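Local coordinates for protein botulinum neurotoxin type C1 (Clostridium botulinum, PDB 3N7K) that probably binds gangliosides such as GD1b on nerve-cell membranes, serving as the receptor-binding domain of the neurotoxin, at residues T92-V97 / I181-N186; E331-I336 / T402-N407; I382-F387 / R395-V400. All coordinates share one frame; numbering follows the deposited sequence.

Contact 1 of 3, residues T92-V97 / I181-N186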
# COMPACT_ATOMS: atom_id res chain seq x y z
N THR A 92 -2.47 10.49 18.42
CA THR A 92 -3.04 11.58 17.65
C THR A 92 -1.97 11.78 16.56
O THR A 92 -0.77 11.87 16.88
CB THR A 92 -3.18 12.88 18.47
OG1 THR A 92 -4.07 12.67 19.57
CG2 THR A 92 -3.76 13.99 17.60
N ILE A 93 -2.36 11.81 15.29
CA ILE A 93 -1.34 12.00 14.26
C ILE A 93 -1.42 13.36 13.57
O ILE A 93 -0.39 13.99 13.33
CB ILE A 93 -1.35 10.85 13.22
CG1 ILE A 93 -2.75 10.63 12.66
CG2 ILE A 93 -0.80 9.60 13.87
CD1 ILE A 93 -2.78 9.64 11.50
N ILE A 94 -2.63 13.81 13.25
CA ILE A 94 -2.80 15.14 12.67
C ILE A 94 -3.77 15.81 13.64
O ILE A 94 -4.86 15.29 13.88
CB ILE A 94 -3.40 15.13 11.22
CG1 ILE A 94 -2.34 14.72 10.19
CG2 ILE A 94 -3.85 16.53 10.84
CD1 ILE A 94 -2.11 13.23 10.09
N ASP A 95 -3.38 16.96 14.20
CA ASP A 95 -4.26 17.63 15.15
C ASP A 95 -4.54 19.11 14.89
O ASP A 95 -3.62 19.92 14.74
CB ASP A 95 -3.69 17.48 16.56
CG ASP A 95 -4.67 17.93 17.63
OD1 ASP A 95 -5.64 17.18 17.89
OD2 ASP A 95 -4.47 19.04 18.19
N SER A 96 -5.82 19.47 14.84
CA SER A 96 -6.21 20.86 14.64
C SER A 96 -7.28 21.29 15.66
O SER A 96 -8.39 21.72 15.30
CB SER A 96 -6.71 21.06 13.21
OG SER A 96 -6.89 22.44 12.93
N VAL A 97 -6.94 21.15 16.93
CA VAL A 97 -7.81 21.52 18.04
C VAL A 97 -7.05 22.53 18.92
O VAL A 97 -6.12 22.15 19.63
CB VAL A 97 -8.20 20.29 18.87
CG1 VAL A 97 -8.90 20.71 20.14
CG2 VAL A 97 -9.10 19.39 18.06
N ILE A 181 -2.69 23.32 12.38
CA ILE A 181 -2.74 21.89 12.13
C ILE A 181 -1.34 21.43 12.53
O ILE A 181 -0.35 21.90 11.95
CB ILE A 181 -2.95 21.58 10.64
CG1 ILE A 181 -4.14 22.36 10.11
CG2 ILE A 181 -3.12 20.08 10.45
CD1 ILE A 181 -4.36 22.19 8.62
N THR A 182 -1.24 20.54 13.52
CA THR A 182 0.07 20.06 13.97
C THR A 182 0.29 18.59 13.68
O THR A 182 -0.38 17.72 14.24
CB THR A 182 0.26 20.27 15.51
OG1 THR A 182 0.09 21.65 15.85
CG2 THR A 182 1.65 19.85 15.92
N PHE A 183 1.24 18.31 12.79
CA PHE A 183 1.59 16.93 12.45
C PHE A 183 2.62 16.47 13.47
O PHE A 183 3.64 17.12 13.67
CB PHE A 183 2.21 16.86 11.05
CG PHE A 183 1.26 17.21 9.94
CD1 PHE A 183 0.82 16.23 9.05
CD2 PHE A 183 0.79 18.51 9.80
CE1 PHE A 183 -0.07 16.54 8.04
CE2 PHE A 183 -0.11 18.83 8.79
CZ PHE A 183 -0.54 17.84 7.90
N GLU A 184 2.35 15.34 14.11
CA GLU A 184 3.25 14.78 15.11
C GLU A 184 2.60 13.57 15.77
O GLU A 184 1.43 13.61 16.14
CB GLU A 184 3.58 15.85 16.17
CG GLU A 184 4.38 15.33 17.35
CD GLU A 184 4.52 16.38 18.45
OE1 GLU A 184 3.47 16.95 18.85
OE2 GLU A 184 5.67 16.62 18.92
N ILE A 185 3.36 12.48 15.90
CA ILE A 185 2.85 11.27 16.53
C ILE A 185 2.80 11.44 18.06
O ILE A 185 3.83 11.67 18.68
CB ILE A 185 3.75 10.05 16.22
CG1 ILE A 185 3.95 9.90 14.71
CG2 ILE A 185 3.15 8.80 16.81
CD1 ILE A 185 2.71 9.53 13.95
N ASN A 186 1.62 11.34 18.65
CA ASN A 186 1.48 11.48 20.10
C ASN A 186 0.57 10.46 20.75
O ASN A 186 -0.62 10.38 20.42
CB ASN A 186 0.99 12.88 20.45
CG ASN A 186 2.06 13.90 20.25
OD1 ASN A 186 3.16 13.77 20.78
ND2 ASN A 186 1.75 14.93 19.46
O HOH W 1 -2.60 21.92 16.31
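Thr92 and Asn186 are linked by a pair of backbone hydrogen bonds, with Thr92 N to Asn186 O at 2.7 Å. Asp95 and Thr182 form a second such pair, in which Thr182 N reaches Asp95 O at 2.7 Å. Strands 95-97 and 181-186 run antiparallel, 144° between their directions. Between the two pairs the register slips by one residue, the extra one on 181-186, and Glu184 N bonds to Ile93 O with an N-H...O angle of 174°. On the other neighbour, strand 102-107, Ile93 and Ile94 both face Ile105, a classic beta bulge, and the chain turns a corner at Ile94.

Ile94 and Phe183 share one face and lie side by side, CG1 touching ring atom CE1 at 3.6 Å. The other branch of Ile94, CG2, meets Ile181 CG2, also at 3.6 Å. Farther along, Ile93 CG2 rests on Ile185 CD1 at 3.5 Å. Opposite, a water joins Asp95 O to Thr182 OG1, and Glu184 OE1 accepts from Asn186 ND2 at 2.7 Å, while its OE2 pairs with Arg53.

Apolar side chains thus face strand 202-211 of the other sheet, most polar groups the Thr92-Asp95-Thr182-Asn186 side, as expected of a lectin-like beta sandwich.

Contact 2 of 3, residues E331-I336 / T402-N407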
# COMPACT_ATOMS: atom_id res chain seq x y z
N GLU A 331 -6.03 -28.11 -17.84
CA GLU A 331 -6.31 -27.33 -19.03
C GLU A 331 -4.99 -27.21 -19.76
O GLU A 331 -4.61 -28.10 -20.49
CB GLU A 331 -6.89 -25.93 -18.71
CG GLU A 331 -8.42 -25.88 -18.82
CD GLU A 331 -8.87 -24.68 -19.61
OE1 GLU A 331 -8.33 -24.50 -20.73
OE2 GLU A 331 -9.74 -23.93 -19.12
N ASP A 332 -4.37 -26.07 -19.60
CA ASP A 332 -3.06 -25.84 -20.18
C ASP A 332 -2.23 -25.36 -19.03
O ASP A 332 -1.60 -24.32 -19.08
CB ASP A 332 -3.12 -24.82 -21.34
CG ASP A 332 -3.96 -25.34 -22.52
OD1 ASP A 332 -5.23 -25.29 -22.49
OD2 ASP A 332 -3.34 -25.84 -23.48
N ILE A 333 -2.22 -26.18 -17.98
CA ILE A 333 -1.48 -25.86 -16.77
C ILE A 333 -0.04 -26.35 -16.68
O ILE A 333 0.23 -27.55 -16.81
CB ILE A 333 -2.25 -26.33 -15.52
CG1 ILE A 333 -3.59 -25.60 -15.45
CG2 ILE A 333 -1.45 -26.05 -14.26
CD1 ILE A 333 -3.46 -24.10 -15.34
N TYR A 334 0.88 -25.41 -16.47
CA TYR A 334 2.29 -25.74 -16.34
C TYR A 334 2.80 -25.17 -15.04
O TYR A 334 2.49 -24.04 -14.69
CB TYR A 334 3.08 -25.16 -17.51
CG TYR A 334 2.45 -25.48 -18.82
CD1 TYR A 334 1.42 -24.69 -19.33
CD2 TYR A 334 2.85 -26.60 -19.55
CE1 TYR A 334 0.79 -25.01 -20.51
CE2 TYR A 334 2.22 -26.93 -20.75
CZ TYR A 334 1.19 -26.13 -21.22
OH TYR A 334 0.52 -26.45 -22.38
N ALA A 335 3.59 -25.96 -14.33
CA ALA A 335 4.14 -25.52 -13.06
C ALA A 335 5.34 -24.63 -13.32
O ALA A 335 5.93 -24.67 -14.39
CB ALA A 335 4.56 -26.73 -12.21
N ILE A 336 5.67 -23.81 -12.33
CA ILE A 336 6.81 -22.94 -12.45
C ILE A 336 7.90 -23.52 -11.55
O ILE A 336 7.67 -23.81 -10.37
CB ILE A 336 6.47 -21.51 -12.01
CG1 ILE A 336 5.29 -20.99 -12.83
CG2 ILE A 336 7.69 -20.62 -12.19
CD1 ILE A 336 4.76 -19.66 -12.39
N THR A 402 1.86 -21.63 -10.87
CA THR A 402 1.56 -22.22 -12.17
C THR A 402 1.31 -21.15 -13.20
O THR A 402 1.17 -19.97 -12.89
CB THR A 402 0.30 -23.10 -12.14
OG1 THR A 402 -0.78 -22.33 -11.61
CG2 THR A 402 0.51 -24.35 -11.29
N VAL A 403 1.23 -21.58 -14.45
CA VAL A 403 0.97 -20.68 -15.55
C VAL A 403 -0.11 -21.32 -16.40
O VAL A 403 0.12 -22.36 -17.03
CB VAL A 403 2.22 -20.46 -16.42
CG1 VAL A 403 1.87 -19.60 -17.62
CG2 VAL A 403 3.31 -19.79 -15.59
N LYS A 404 -1.29 -20.71 -16.39
CA LYS A 404 -2.39 -21.20 -17.20
C LYS A 404 -2.20 -20.61 -18.59
O LYS A 404 -1.85 -19.44 -18.74
CB LYS A 404 -3.73 -20.73 -16.62
CG LYS A 404 -4.88 -20.86 -17.60
CD LYS A 404 -6.07 -21.59 -17.00
CE LYS A 404 -7.09 -21.88 -18.10
NZ LYS A 404 -6.45 -22.64 -19.21
N GLN A 405 -2.37 -21.45 -19.60
CA GLN A 405 -2.24 -20.98 -20.97
C GLN A 405 -3.56 -21.24 -21.64
O GLN A 405 -4.59 -21.24 -20.97
CB GLN A 405 -1.08 -21.67 -21.70
CG GLN A 405 0.26 -21.23 -21.15
CD GLN A 405 1.43 -21.66 -21.99
OE1 GLN A 405 1.60 -22.84 -22.28
NE2 GLN A 405 2.26 -20.70 -22.37
N GLY A 406 -3.56 -21.46 -22.95
CA GLY A 406 -4.83 -21.65 -23.62
C GLY A 406 -5.53 -20.31 -23.44
O GLY A 406 -4.90 -19.26 -23.61
N ASN A 407 -6.81 -20.34 -23.08
CA ASN A 407 -7.55 -19.10 -22.87
C ASN A 407 -7.57 -18.78 -21.38
O ASN A 407 -8.46 -19.19 -20.63
CB ASN A 407 -8.98 -19.22 -23.42
CG ASN A 407 -9.84 -18.03 -23.07
OD1 ASN A 407 -9.40 -16.88 -23.17
ND2 ASN A 407 -11.07 -18.29 -22.66
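Glu331 OE1 and Lys404 NZ form a salt bridge at 3.1 Å, the two side chains crossing at a slant. The lysine leaves with CG anti to the backbone N (chi1 164°), then bends at chi2 and chi4. These bends turn NZ toward the end of the strand, where it also donates to Gln405 O at 2.9 Å. The ammonium is thus held by a carboxylate and a backbone carbonyl, and the carboxylate of Asp332 lies near enough to add, probably, to the negative field around it.

Next come the backbone bonds of the Tyr334-Val403 pair: Val403 N to Tyr334 O, at 2.8 Å, and Tyr334 N to Val403 O, at 3.2 Å. Strands 333-336 and 402-404 are antiparallel at 153°, and they are neighbours in the curled sheet of the C-terminal, beta-trefoil receptor-binding half.

Ile333 and Lys404 face the same way, and Ile333 CD1 lies 3.6 Å from Lys404 CB, against the aliphatic part of the lysine. On that face Ile333 CG2 also meets Thr402 CG2 at 3.9 Å. On the other, the side chain of Gln405 crosses the Tyr334 ring at about a right angle, Gln405 CD 3.7 Å from Tyr334 CE1, ring and amide planes 83° apart. Ile336 crosses Val403 at about a right angle, CD1 to CG2 at 3.5 Å, and both side chains reach Cys380 on the next strand.

Contact 3 of 3, residues I382-F387 / R395-V400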
# COMPACT_ATOMS: atom_id res chain seq x y z
N ILE A 382 -1.82 -20.32 -9.17
CA ILE A 382 -1.37 -21.14 -8.07
C ILE A 382 -2.46 -22.18 -7.78
O ILE A 382 -3.65 -21.91 -7.95
CB ILE A 382 -1.12 -20.26 -6.84
CG1 ILE A 382 -0.44 -21.06 -5.74
CG2 ILE A 382 -2.44 -19.73 -6.33
CD1 ILE A 382 -0.22 -20.27 -4.45
N GLY A 383 -2.04 -23.37 -7.36
CA GLY A 383 -2.99 -24.41 -7.06
C GLY A 383 -2.25 -25.58 -6.47
O GLY A 383 -1.02 -25.58 -6.42
N THR A 384 -2.98 -26.58 -5.99
CA THR A 384 -2.32 -27.73 -5.42
C THR A 384 -2.38 -28.87 -6.44
O THR A 384 -3.43 -29.14 -7.03
CB THR A 384 -2.98 -28.19 -4.10
OG1 THR A 384 -4.03 -29.11 -4.38
CG2 THR A 384 -3.55 -26.98 -3.34
N TYR A 385 -1.23 -29.52 -6.65
CA TYR A 385 -1.13 -30.62 -7.60
C TYR A 385 -0.31 -31.78 -7.04
O TYR A 385 0.42 -31.61 -6.06
CB TYR A 385 -0.50 -30.12 -8.91
CG TYR A 385 -1.34 -29.10 -9.65
CD1 TYR A 385 -1.44 -27.77 -9.19
CD2 TYR A 385 -2.10 -29.46 -10.76
CE1 TYR A 385 -2.27 -26.84 -9.84
CE2 TYR A 385 -2.94 -28.55 -11.41
CZ TYR A 385 -3.02 -27.24 -10.95
OH TYR A 385 -3.86 -26.37 -11.60
N ARG A 386 -0.44 -32.95 -7.68
CA ARG A 386 0.27 -34.17 -7.28
C ARG A 386 1.69 -34.22 -7.83
O ARG A 386 1.90 -34.13 -9.04
CB ARG A 386 -0.51 -35.39 -7.76
CG ARG A 386 -1.73 -35.72 -6.92
CD ARG A 386 -1.31 -36.07 -5.50
NE ARG A 386 -2.40 -36.62 -4.71
CZ ARG A 386 -2.32 -36.90 -3.41
NH1 ARG A 386 -1.18 -36.69 -2.75
NH2 ARG A 386 -3.37 -37.40 -2.77
N PHE A 387 2.67 -34.39 -6.94
CA PHE A 387 4.07 -34.46 -7.31
C PHE A 387 4.84 -35.57 -6.62
O PHE A 387 4.44 -36.07 -5.57
CB PHE A 387 4.81 -33.17 -6.96
CG PHE A 387 4.43 -31.98 -7.79
CD1 PHE A 387 3.23 -31.31 -7.57
CD2 PHE A 387 5.31 -31.50 -8.76
CE1 PHE A 387 2.92 -30.18 -8.30
CE2 PHE A 387 5.01 -30.37 -9.50
CZ PHE A 387 3.81 -29.70 -9.27
N ARG A 395 3.17 -39.93 -5.16
CA ARG A 395 2.80 -38.55 -5.46
C ARG A 395 2.15 -37.91 -4.24
O ARG A 395 1.41 -38.55 -3.50
CB ARG A 395 1.84 -38.49 -6.64
CG ARG A 395 2.48 -38.66 -8.01
CD ARG A 395 1.40 -38.58 -9.08
NE ARG A 395 1.91 -38.90 -10.42
CZ ARG A 395 2.66 -38.08 -11.16
NH1 ARG A 395 3.02 -36.88 -10.70
NH2 ARG A 395 3.06 -38.47 -12.37
N HIS A 396 2.43 -36.63 -4.05
CA HIS A 396 1.88 -35.87 -2.94
C HIS A 396 1.47 -34.49 -3.42
O HIS A 396 2.06 -33.95 -4.35
CB HIS A 396 2.90 -35.79 -1.81
CG HIS A 396 3.07 -37.07 -1.05
ND1 HIS A 396 4.19 -37.37 -0.32
CD2 HIS A 396 2.22 -38.11 -0.88
CE1 HIS A 396 4.03 -38.53 0.28
NE2 HIS A 396 2.84 -39.00 -0.04
N ASN A 397 0.45 -33.93 -2.79
CA ASN A 397 -0.07 -32.61 -3.14
C ASN A 397 0.81 -31.48 -2.64
O ASN A 397 1.22 -31.45 -1.48
CB ASN A 397 -1.48 -32.45 -2.59
CG ASN A 397 -2.50 -33.20 -3.40
OD1 ASN A 397 -3.57 -33.53 -2.91
ND2 ASN A 397 -2.17 -33.47 -4.66
N TYR A 398 1.10 -30.54 -3.54
CA TYR A 398 1.92 -29.39 -3.20
C TYR A 398 1.28 -28.13 -3.80
O TYR A 398 0.90 -28.12 -4.96
CB TYR A 398 3.34 -29.55 -3.76
CG TYR A 398 4.13 -30.68 -3.15
CD1 TYR A 398 4.49 -30.66 -1.80
CD2 TYR A 398 4.51 -31.79 -3.91
CE1 TYR A 398 5.21 -31.70 -1.23
CE2 TYR A 398 5.23 -32.84 -3.34
CZ TYR A 398 5.57 -32.79 -2.00
OH TYR A 398 6.28 -33.83 -1.45
N LEU A 399 1.14 -27.09 -2.99
CA LEU A 399 0.58 -25.84 -3.50
C LEU A 399 1.77 -25.19 -4.19
O LEU A 399 2.79 -24.91 -3.56
CB LEU A 399 0.09 -24.96 -2.36
CG LEU A 399 -0.65 -23.70 -2.82
CD1 LEU A 399 -1.91 -24.09 -3.58
CD2 LEU A 399 -0.98 -22.84 -1.63
N VAL A 400 1.64 -24.98 -5.50
CA VAL A 400 2.74 -24.41 -6.26
C VAL A 400 2.32 -23.40 -7.34
O VAL A 400 1.20 -23.40 -7.83
CB VAL A 400 3.56 -25.55 -6.94
CG1 VAL A 400 4.08 -26.53 -5.89
CG2 VAL A 400 2.69 -26.30 -7.94
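Phe387 packs on Tyr398 with its CB and on Val400 with the far end of its ring, all on one face of the paired strands. Its CB comes up to the edge of the Tyr398 ring, in the ring plane, 3.4 Å from CD2. Its own ring reaches along the sheet, and CZ meets Val400 CG2 at 3.8 Å. The Phe387 ring can do this because CG sits anti to the carbonyl carbon (chi1 -70°), on the side of the backbone N.

Farther along, Leu399 is the apolar centre of the opposite face. Its CD1 lies against Thr384 CG2 at 3.3 Å and close to the carbonyl of Gly383, while its CG is 3.8 Å from Ile382 CD1.

The backbones beneath are antiparallel, 150° apart, with three hydrogen-bonded pairs: Gly383 with Val400, Tyr385 with Tyr398, and Phe387 with His396. Of these bonds His396 N to Phe387 O is 2.6 Å long. In the gaps between, CA-H...O contacts close the seam, such as Asn397 CA to Tyr385 O at 3.1 Å.

Toward the loop the contact turns polar. The Arg386 chain bends at chi2 and folds across the strand alongside Asn397, while NE is paired with Asp326. Arg395 NH1 makes a weak bond to Arg386 O at 3.4 Å. Asp392, within the connecting loop, accepts from His396 ND1 and is hydrogen-bonded to Tyr398 OH, fastening the loop to the strand that follows it.

This is a beta hairpin of the trefoil domain, and the loop at its tip is probably the ganglioside-binding loop of this serotype.

How the contacts relate
Contact 1 belongs to the N-terminal sandwich, while contacts 2 and 3 sit in the C-terminal trefoil, their centres about 51 Å from that of contact 1 and across the centre of the chain. The first is largely buried, with most of its polar groups on one face. The others are partly buried, and their ends reach charged, exposed positions. Contacts 2 and 3 share strand 396-404: its earlier part pairs with 382-387 and its later part with 331-336. Contact 3 is nested in the loop that contact 2 closes. They touch where Tyr385 OH packs on Ile333 CG2 at 3.6 Å. A salt bridge crosses contact 2, whereas contact 3 joins apolar packing on both faces to an arginine-rich edge near the loop.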